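Local coordinates for hypothetical protein TM_1646 (Thermotoga maritima MSB8, PDB 2P61) that is of unknown function, a DUF327-family protein whose ordered part is mostly four helices joined by short connections, at residues K88-E91 with K92-K96; H111-V114 with E115-E119; M122-T125 with E126-K130. One frame throughout, in Å; residues are numbered along the deposited sequence. Where two conformers were deposited one is given.

Interaction 1 (K88-E91 with K92-K96); sequences KLIE and KKIYK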
loop_
_atom_site.group_PDB
_atom_site.type_symbol
_atom_site.label_atom_id
_atom_site.label_comp_id
_atom_site.label_asym_id
_atom_site.label_seq_id
_atom_site.Cartn_x
_atom_site.Cartn_y
_atom_site.Cartn_z
ATOM N N LYS A 88 6.900 1.427 3.810
ATOM C CA LYS A 88 7.901 1.465 4.884
ATOM C C LYS A 88 7.907 0.119 5.614
ATOM O O LYS A 88 8.929 -0.559 5.705
ATOM C CB LYS A 88 7.575 2.621 5.864
ATOM C CG LYS A 88 7.956 3.989 5.261
ATOM C CD LYS A 88 7.663 5.234 6.169
ATOM C CE LYS A 88 7.699 6.556 5.257
ATOM N NZ LYS A 88 6.965 7.787 5.900
ATOM N N LEU A 89 6.759 -0.297 6.118
ATOM C CA LEU A 89 6.747 -1.498 6.891
ATOM C C LEU A 89 7.248 -2.695 6.124
ATOM O O LEU A 89 8.137 -3.334 6.610
ATOM C CB LEU A 89 5.391 -1.735 7.512
ATOM C CG LEU A 89 5.035 -0.749 8.618
ATOM C CD1 LEU A 89 3.511 -0.361 8.500
ATOM C CD2 LEU A 89 5.371 -1.407 9.945
ATOM N N ILE A 90 6.709 -2.999 4.937
ATOM C CA ILE A 90 7.188 -4.121 4.107
ATOM C C ILE A 90 8.660 -4.011 3.685
ATOM O O ILE A 90 9.321 -5.045 3.632
ATOM C CB ILE A 90 6.319 -4.371 2.814
ATOM C CG1 ILE A 90 6.324 -5.854 2.403
ATOM C CG2 ILE A 90 6.760 -3.469 1.648
ATOM C CD1 ILE A 90 5.245 -6.695 3.075
ATOM N N GLU A 91 9.167 -2.812 3.374
ATOM C CA GLU A 91 10.611 -2.645 3.193
ATOM C C GLU A 91 11.332 -3.293 4.350
ATOM O O GLU A 91 12.093 -4.247 4.124
ATOM C CB GLU A 91 11.051 -1.183 3.158
ATOM C CG GLU A 91 11.552 -0.761 1.796
ATOM C CD GLU A 91 12.596 0.370 1.840
ATOM O OE1 GLU A 91 13.453 0.401 2.782
ATOM O OE2 GLU A 91 12.566 1.202 0.887
ATOM N N LYS A 92 11.076 -2.779 5.576
ATOM C CA LYS A 92 11.676 -3.296 6.789
ATOM C C LYS A 92 11.610 -4.802 6.779
ATOM O O LYS A 92 12.619 -5.447 6.763
ATOM C CB LYS A 92 11.051 -2.701 8.054
ATOM C CG LYS A 92 11.306 -1.187 8.246
ATOM C CD LYS A 92 11.038 -0.736 9.723
ATOM C CE LYS A 92 10.649 0.815 9.867
ATOM N NZ LYS A 92 9.684 1.170 11.047
ATOM N N LYS A 93 10.441 -5.389 6.707
ATOM C CA LYS A 93 10.383 -6.837 6.663
ATOM C C LYS A 93 11.213 -7.475 5.525
ATOM O O LYS A 93 11.934 -8.436 5.751
ATOM C CB LYS A 93 8.945 -7.350 6.627
ATOM C CG LYS A 93 8.899 -8.810 6.972
ATOM C CD LYS A 93 7.624 -9.529 6.579
ATOM C CE LYS A 93 7.472 -10.781 7.474
ATOM N NZ LYS A 93 6.038 -11.090 7.840
ATOM N N ILE A 94 11.135 -6.981 4.301
ATOM C CA ILE A 94 11.846 -7.690 3.260
ATOM C C ILE A 94 13.323 -7.573 3.430
ATOM O O ILE A 94 14.008 -8.565 3.252
ATOM C CB ILE A 94 11.348 -7.364 1.837
ATOM C CG1 ILE A 94 10.152 -8.241 1.540
ATOM C CG2 ILE A 94 12.431 -7.606 0.752
ATOM C CD1 ILE A 94 9.002 -7.494 0.966
ATOM N N TYR A 95 13.822 -6.398 3.813
ATOM C CA TYR A 95 15.274 -6.217 4.069
ATOM C C TYR A 95 15.713 -7.032 5.269
ATOM O O TYR A 95 16.157 -8.174 5.091
ATOM C CB TYR A 95 15.684 -4.751 4.256
ATOM C CG TYR A 95 15.762 -3.942 2.989
ATOM C CD1 TYR A 95 15.971 -4.549 1.751
ATOM C CD2 TYR A 95 15.654 -2.556 3.026
ATOM C CE1 TYR A 95 16.053 -3.803 0.560
ATOM C CE2 TYR A 95 15.733 -1.783 1.828
ATOM C CZ TYR A 95 15.938 -2.430 0.602
ATOM O OH TYR A 95 16.017 -1.696 -0.566
ATOM N N LYS A 96 15.603 -6.443 6.469
ATOM C CA LYS A 96 15.772 -7.156 7.751
ATOM C C LYS A 96 15.226 -8.603 7.729
ATOM O O LYS A 96 14.276 -8.927 8.452
ATOM C CB LYS A 96 15.113 -6.367 8.903
ATOM C CG LYS A 96 16.074 -5.570 9.826
ATOM C CD LYS A 96 15.418 -5.289 11.232
ATOM C CE LYS A 96 16.393 -5.620 12.419
ATOM N NZ LYS A 96 15.699 -6.183 13.632
#
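Ile90 meets Ile94, and Glu91 meets Tyr95, one turn further along the last turns of helix 73-95, in the i to i+4 spacing of an alpha-helix within this all-helical fold. The backbone contacts are four consecutive i+4 to i hydrogen bonds, in which the amides of Lys92, Lys93, Ile94 and Tyr95 give to the carbonyls of Lys88, Leu89, Ile90 and Glu91. The last of these, Tyr95 N to Glu91 O at 2.8 Å, is almost straight, with 179° at the hydrogen.

The apolar contact joins the two isoleucines, which lie side by side and point the same way. Ile90 CG1 touches Ile94 CD1 at 3.5 Å. Branched aliphatic residues suit this flank, since Ile90 also packs on Leu110 of helix 105-129. On another flank Leu89 packs on Phe49, Leu52 and Leu53 of helix 37-69.

The Lys93 chain runs out from the helix towards helix 37-69, with CG anti to its backbone N (chi1 -164°), and its ammonium group forms a salt bridge with Glu50 of that helix; a long, flexible lysine can cover an apolar seam and still reach a charge beyond it. The long chain of Lys92 likewise leaves the helix surface, after its CG has passed Lys88 O at 3.5 Å.

Glu91 and Tyr95 run alongside each other, the tyrosine also touching Arg107. The carboxylate and ring planes are turned 59° apart, and Glu91 OE1 approaches the ring obliquely, 3.3 Å from Tyr95 CE2.

Interaction 2 (H111-V114 with E115-E119); sequences HLVV and EEVNE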
loop_
_atom_site.group_PDB
_atom_site.type_symbol
_atom_site.label_atom_id
_atom_site.label_comp_id
_atom_site.label_asym_id
_atom_site.label_seq_id
_atom_site.Cartn_x
_atom_site.Cartn_y
_atom_site.Cartn_z
ATOM N N HIS A 111 11.554 -3.685 -5.504
ATOM C CA HIS A 111 11.933 -2.477 -6.224
ATOM C C HIS A 111 11.003 -2.230 -7.427
ATOM O O HIS A 111 10.737 -1.068 -7.767
ATOM C CB HIS A 111 13.406 -2.472 -6.640
ATOM C CG HIS A 111 13.810 -1.248 -7.388
ATOM N ND1 HIS A 111 14.206 -0.076 -6.760
ATOM C CD2 HIS A 111 13.886 -1.006 -8.714
ATOM C CE1 HIS A 111 14.499 0.838 -7.669
ATOM N NE2 HIS A 111 14.313 0.297 -8.865
ATOM N N LEU A 112 10.486 -3.278 -8.053
ATOM C CA LEU A 112 9.832 -3.059 -9.321
ATOM C C LEU A 112 8.351 -2.889 -9.065
ATOM O O LEU A 112 7.642 -2.207 -9.835
ATOM C CB LEU A 112 10.122 -4.191 -10.350
ATOM C CG LEU A 112 11.583 -4.500 -10.817
ATOM C CD1 LEU A 112 11.707 -5.873 -11.448
ATOM C CD2 LEU A 112 12.033 -3.432 -11.810
ATOM N N VAL A 113 7.869 -3.429 -7.958
ATOM C CA VAL A 113 6.455 -3.272 -7.729
ATOM C C VAL A 113 6.141 -1.887 -7.163
ATOM O O VAL A 113 5.222 -1.203 -7.634
ATOM C CB VAL A 113 5.906 -4.346 -6.853
ATOM C CG1 VAL A 113 4.605 -3.870 -6.293
ATOM C CG2 VAL A 113 5.787 -5.699 -7.645
ATOM N N VAL A 114 6.922 -1.448 -6.172
ATOM C CA VAL A 114 6.919 -0.058 -5.767
ATOM C C VAL A 114 7.040 0.875 -6.975
ATOM O O VAL A 114 6.212 1.729 -7.154
ATOM C CB VAL A 114 8.033 0.174 -4.722
ATOM C CG1 VAL A 114 8.282 1.692 -4.462
ATOM C CG2 VAL A 114 7.723 -0.643 -3.426
ATOM N N GLU A 115 8.035 0.732 -7.827
ATOM C CA GLU A 115 8.039 1.495 -9.083
ATOM C C GLU A 115 6.666 1.452 -9.805
ATOM O O GLU A 115 6.201 2.482 -10.277
ATOM C CB GLU A 115 9.117 0.973 -10.035
ATOM C CG GLU A 115 10.241 1.924 -10.417
ATOM C CD GLU A 115 11.016 1.484 -11.758
ATOM O OE1 GLU A 115 10.371 1.005 -12.744
ATOM O OE2 GLU A 115 12.286 1.644 -11.802
ATOM N N GLU A 116 6.018 0.273 -9.887
ATOM C CA GLU A 116 4.703 0.190 -10.531
ATOM C C GLU A 116 3.599 0.937 -9.800
ATOM O O GLU A 116 2.753 1.563 -10.437
ATOM C CB GLU A 116 4.267 -1.243 -10.684
ATOM C CG GLU A 116 3.864 -1.584 -12.079
ATOM C CD GLU A 116 3.208 -2.975 -12.238
ATOM O OE1 GLU A 116 2.119 -2.978 -12.916
ATOM O OE2 GLU A 116 3.766 -4.025 -11.710
ATOM N N VAL A 117 3.586 0.843 -8.473
ATOM C CA VAL A 117 2.555 1.441 -7.645
ATOM C C VAL A 117 2.595 2.936 -7.841
ATOM O O VAL A 117 1.555 3.569 -8.052
ATOM C CB VAL A 117 2.853 1.167 -6.189
ATOM C CG1 VAL A 117 2.191 2.194 -5.279
ATOM C CG2 VAL A 117 2.426 -0.186 -5.826
ATOM N N ASN A 118 3.812 3.513 -7.757
ATOM C CA ASN A 118 3.967 4.935 -7.878
ATOM C C ASN A 118 3.565 5.335 -9.277
ATOM O O ASN A 118 2.914 6.331 -9.433
ATOM C CB ASN A 118 5.393 5.398 -7.511
ATOM C CG ASN A 118 5.809 5.049 -6.047
ATOM O OD1 ASN A 118 5.084 5.271 -5.092
ATOM N ND2 ASN A 118 7.019 4.517 -5.898
ATOM N N GLU A 119 3.867 4.585 -10.322
ATOM C CA GLU A 119 3.384 5.043 -11.643
ATOM C C GLU A 119 1.866 5.157 -11.631
ATOM O O GLU A 119 1.319 6.063 -12.239
ATOM C CB GLU A 119 3.770 4.115 -12.781
ATOM C CG GLU A 119 5.071 4.418 -13.466
ATOM C CD GLU A 119 4.935 5.419 -14.662
ATOM O OE1 GLU A 119 4.437 5.003 -15.783
ATOM O OE2 GLU A 119 5.364 6.606 -14.453
#
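The His111 ring and the Glu115 carboxylate approach each other one turn apart on helix 105-129, within a predicted coiled coil. The two side chains cross obliquely, their planes 66° apart, and the closest atoms are His111 NE2 and Glu115 OE2 at 3.8 Å. Placing CG of His111 anti to the backbone N (chi1 180°) carries the ring outward beside the Glu115 carboxylate, while the glutamate chain stays extended beyond CG.

Val114 and Asn118 are arranged differently: they lie side by side and point the same way. The amide nitrogen ND2 of Asn118 rests 3.4 Å from Val114 CG1. The same ND2 is 3.2 Å from Val114 O, but the angle is too poor for a hydrogen bond; that carbonyl instead accepts the backbone N-H of Asn118 at 3.1 Å.

Val113 and Val117 make a looser pair, CG1 of the first being 4.3 Å from CG2 of the second. Compact, beta-branched valines suit these meetings between helices: Val114 packs on Leu87 and Val117 on Ile83 of helix 73-95, whereas Val113 turns to Leu152 of helix 138-153.

The valines thus meet the neighbouring helices, while His111, Glu115 and Asn118 are exposed, and Glu116 touches Leu148 of helix 138-153. Were His111 protonated, Glu115 would probably attract it, but at this separation the effect would be a modest electrostatic one.

Interaction 3 (M122-T125 with E126-K130); sequences MDLT and EKIMK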
loop_
_atom_site.group_PDB
_atom_site.type_symbol
_atom_site.label_atom_id
_atom_site.label_comp_id
_atom_site.label_asym_id
_atom_site.label_seq_id
_atom_site.Cartn_x
_atom_site.Cartn_y
_atom_site.Cartn_z
ATOM N N MET A 122 0.613 7.875 -9.967
ATOM C CA MET A 122 0.723 9.126 -10.722
ATOM C C MET A 122 -0.275 9.198 -11.909
ATOM O O MET A 122 -0.799 10.275 -12.226
ATOM C CB MET A 122 2.175 9.440 -11.101
ATOM C CG MET A 122 2.445 10.724 -11.989
ATOM S SD MET A 122 1.976 12.359 -11.347
ATOM C CE MET A 122 2.845 12.226 -9.800
ATOM N N ASP A 123 -0.586 8.068 -12.556
ATOM C CA ASP A 123 -1.660 8.022 -13.507
ATOM C C ASP A 123 -2.945 8.424 -12.811
ATOM O O ASP A 123 -3.633 9.275 -13.292
ATOM C CB ASP A 123 -1.784 6.637 -14.161
ATOM C CG ASP A 123 -0.549 6.261 -14.972
ATOM O OD1 ASP A 123 0.281 7.161 -15.244
ATOM O OD2 ASP A 123 -0.385 5.074 -15.364
ATOM N N LEU A 124 -3.280 7.832 -11.684
ATOM C CA LEU A 124 -4.527 8.145 -11.000
ATOM C C LEU A 124 -4.679 9.665 -10.736
ATOM O O LEU A 124 -5.561 10.306 -11.306
ATOM C CB LEU A 124 -4.554 7.337 -9.700
ATOM C CG LEU A 124 -5.515 7.384 -8.515
ATOM C CD1 LEU A 124 -6.779 8.015 -8.859
ATOM C CD2 LEU A 124 -5.800 5.982 -8.206
ATOM N N THR A 125 -3.806 10.235 -9.891
ATOM C CA THR A 125 -3.710 11.682 -9.656
ATOM C C THR A 125 -3.887 12.501 -10.926
ATOM O O THR A 125 -4.666 13.456 -10.981
ATOM C CB THR A 125 -2.315 12.036 -9.068
ATOM O OG1 THR A 125 -2.043 11.198 -7.931
ATOM C CG2 THR A 125 -2.258 13.463 -8.612
ATOM N N GLU A 126 -3.137 12.170 -11.953
ATOM C CA GLU A 126 -3.145 13.028 -13.133
ATOM C C GLU A 126 -4.576 13.144 -13.679
ATOM O O GLU A 126 -4.920 14.090 -14.352
ATOM C CB GLU A 126 -2.215 12.461 -14.190
ATOM C CG GLU A 126 -1.850 13.350 -15.292
ATOM C CD GLU A 126 -0.918 12.655 -16.322
ATOM O OE1 GLU A 126 -1.427 11.944 -17.241
ATOM O OE2 GLU A 126 0.325 12.832 -16.212
ATOM N N LYS A 127 -5.425 12.192 -13.347
ATOM C CA LYS A 127 -6.668 11.992 -14.081
ATOM C C LYS A 127 -7.812 12.566 -13.249
ATOM O O LYS A 127 -8.748 13.150 -13.770
ATOM C CB LYS A 127 -6.811 10.497 -14.362
ATOM C CG LYS A 127 -7.256 10.205 -15.721
ATOM C CD LYS A 127 -6.655 8.949 -16.302
ATOM C CE LYS A 127 -7.021 8.870 -17.858
ATOM N NZ LYS A 127 -8.439 9.433 -18.201
ATOM N N ILE A 128 -7.730 12.429 -11.945
ATOM C CA ILE A 128 -8.497 13.279 -11.067
ATOM C C ILE A 128 -8.261 14.830 -11.324
ATOM O O ILE A 128 -9.164 15.650 -11.217
ATOM C CB ILE A 128 -8.096 12.950 -9.603
ATOM C CG1 ILE A 128 -8.626 11.584 -9.184
ATOM C CG2 ILE A 128 -8.428 14.119 -8.627
ATOM C CD1 ILE A 128 -8.584 11.411 -7.716
ATOM N N MET A 129 -7.036 15.229 -11.604
ATOM C CA MET A 129 -6.738 16.621 -11.675
ATOM C C MET A 129 -7.260 17.187 -12.973
ATOM O O MET A 129 -7.864 18.221 -12.962
ATOM C CB MET A 129 -5.242 16.877 -11.415
ATOM C CG MET A 129 -4.885 17.240 -9.889
ATOM S SD MET A 129 -3.113 17.366 -10.048
ATOM C CE MET A 129 -2.548 17.172 -8.312
ATOM N N LYS A 130 -7.089 16.474 -14.083
ATOM C CA LYS A 130 -7.736 16.788 -15.368
ATOM C C LYS A 130 -9.256 16.648 -15.381
ATOM O O LYS A 130 -9.891 16.793 -16.439
ATOM C CB LYS A 130 -7.215 15.828 -16.432
ATOM C CG LYS A 130 -5.776 15.684 -16.411
ATOM C CD LYS A 130 -5.146 16.186 -17.641
ATOM C CE LYS A 130 -4.775 15.008 -18.542
ATOM N NZ LYS A 130 -3.528 15.521 -19.251
#
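Thr125 and Met129 lie side by side near the end of helix 105-129, Thr125 CG2 touching Met129 CE at 3.7 Å. The methyl faces the methionine because CG2 sits anti to the backbone N, which puts OG1 beside that nitrogen (chi1 -52°). The hydroxyl is thereby well provided for in a buried place: it hydrogen-bonds to Leu121 O, one turn earlier, and to Lys80 NZ of helix 73-95. Threonine suits the site by offering a methyl to one neighbour and a hydroxyl to others.

Three carbonyls receive i+4 amides. Met122 O accepts Glu126 N at 3.0 Å; Leu124 O accepts Ile128 N at 3.1 Å; and Thr125 O accepts Met129 N at 3.0 Å. A further bond from Lys127 N to Leu124 O is doubtful, since that nitrogen is crowded in the model. The ammonium group of Lys127 forms a salt bridge with Glu132, just past the helix.

Leu124 and Ile128 also run alongside each other, their CD1 atoms 4.0 Å apart. Both apolar chains meet neighbouring parts of the fold: Leu124 packs on Leu138 and Ile145 of helix 138-153, while Ile128 reaches Leu76 of helix 73-95 and Trp133 and Ile136 of the following loop, placing this helix end between those two helices.

Along the chain the three contacts come in series; none encloses or crosses another, and each spans about a single helical turn instead of closing a long loop. Interaction 1 lies at the end of helix 73-95, facing helix 37-69 as well as helix 105-129. After a partly unmodelled connection the chain enters helix 105-129, which carries interaction 2 and then, about 16 Å on between centres, interaction 3. Interactions 1 and 3 lie on opposite sides of the chain's centre, about 29 Å apart between centres. Residues of interactions 2 and 3 link helix 105-129 to helices 73-95 and 138-153, so together the three sites involve all four helices.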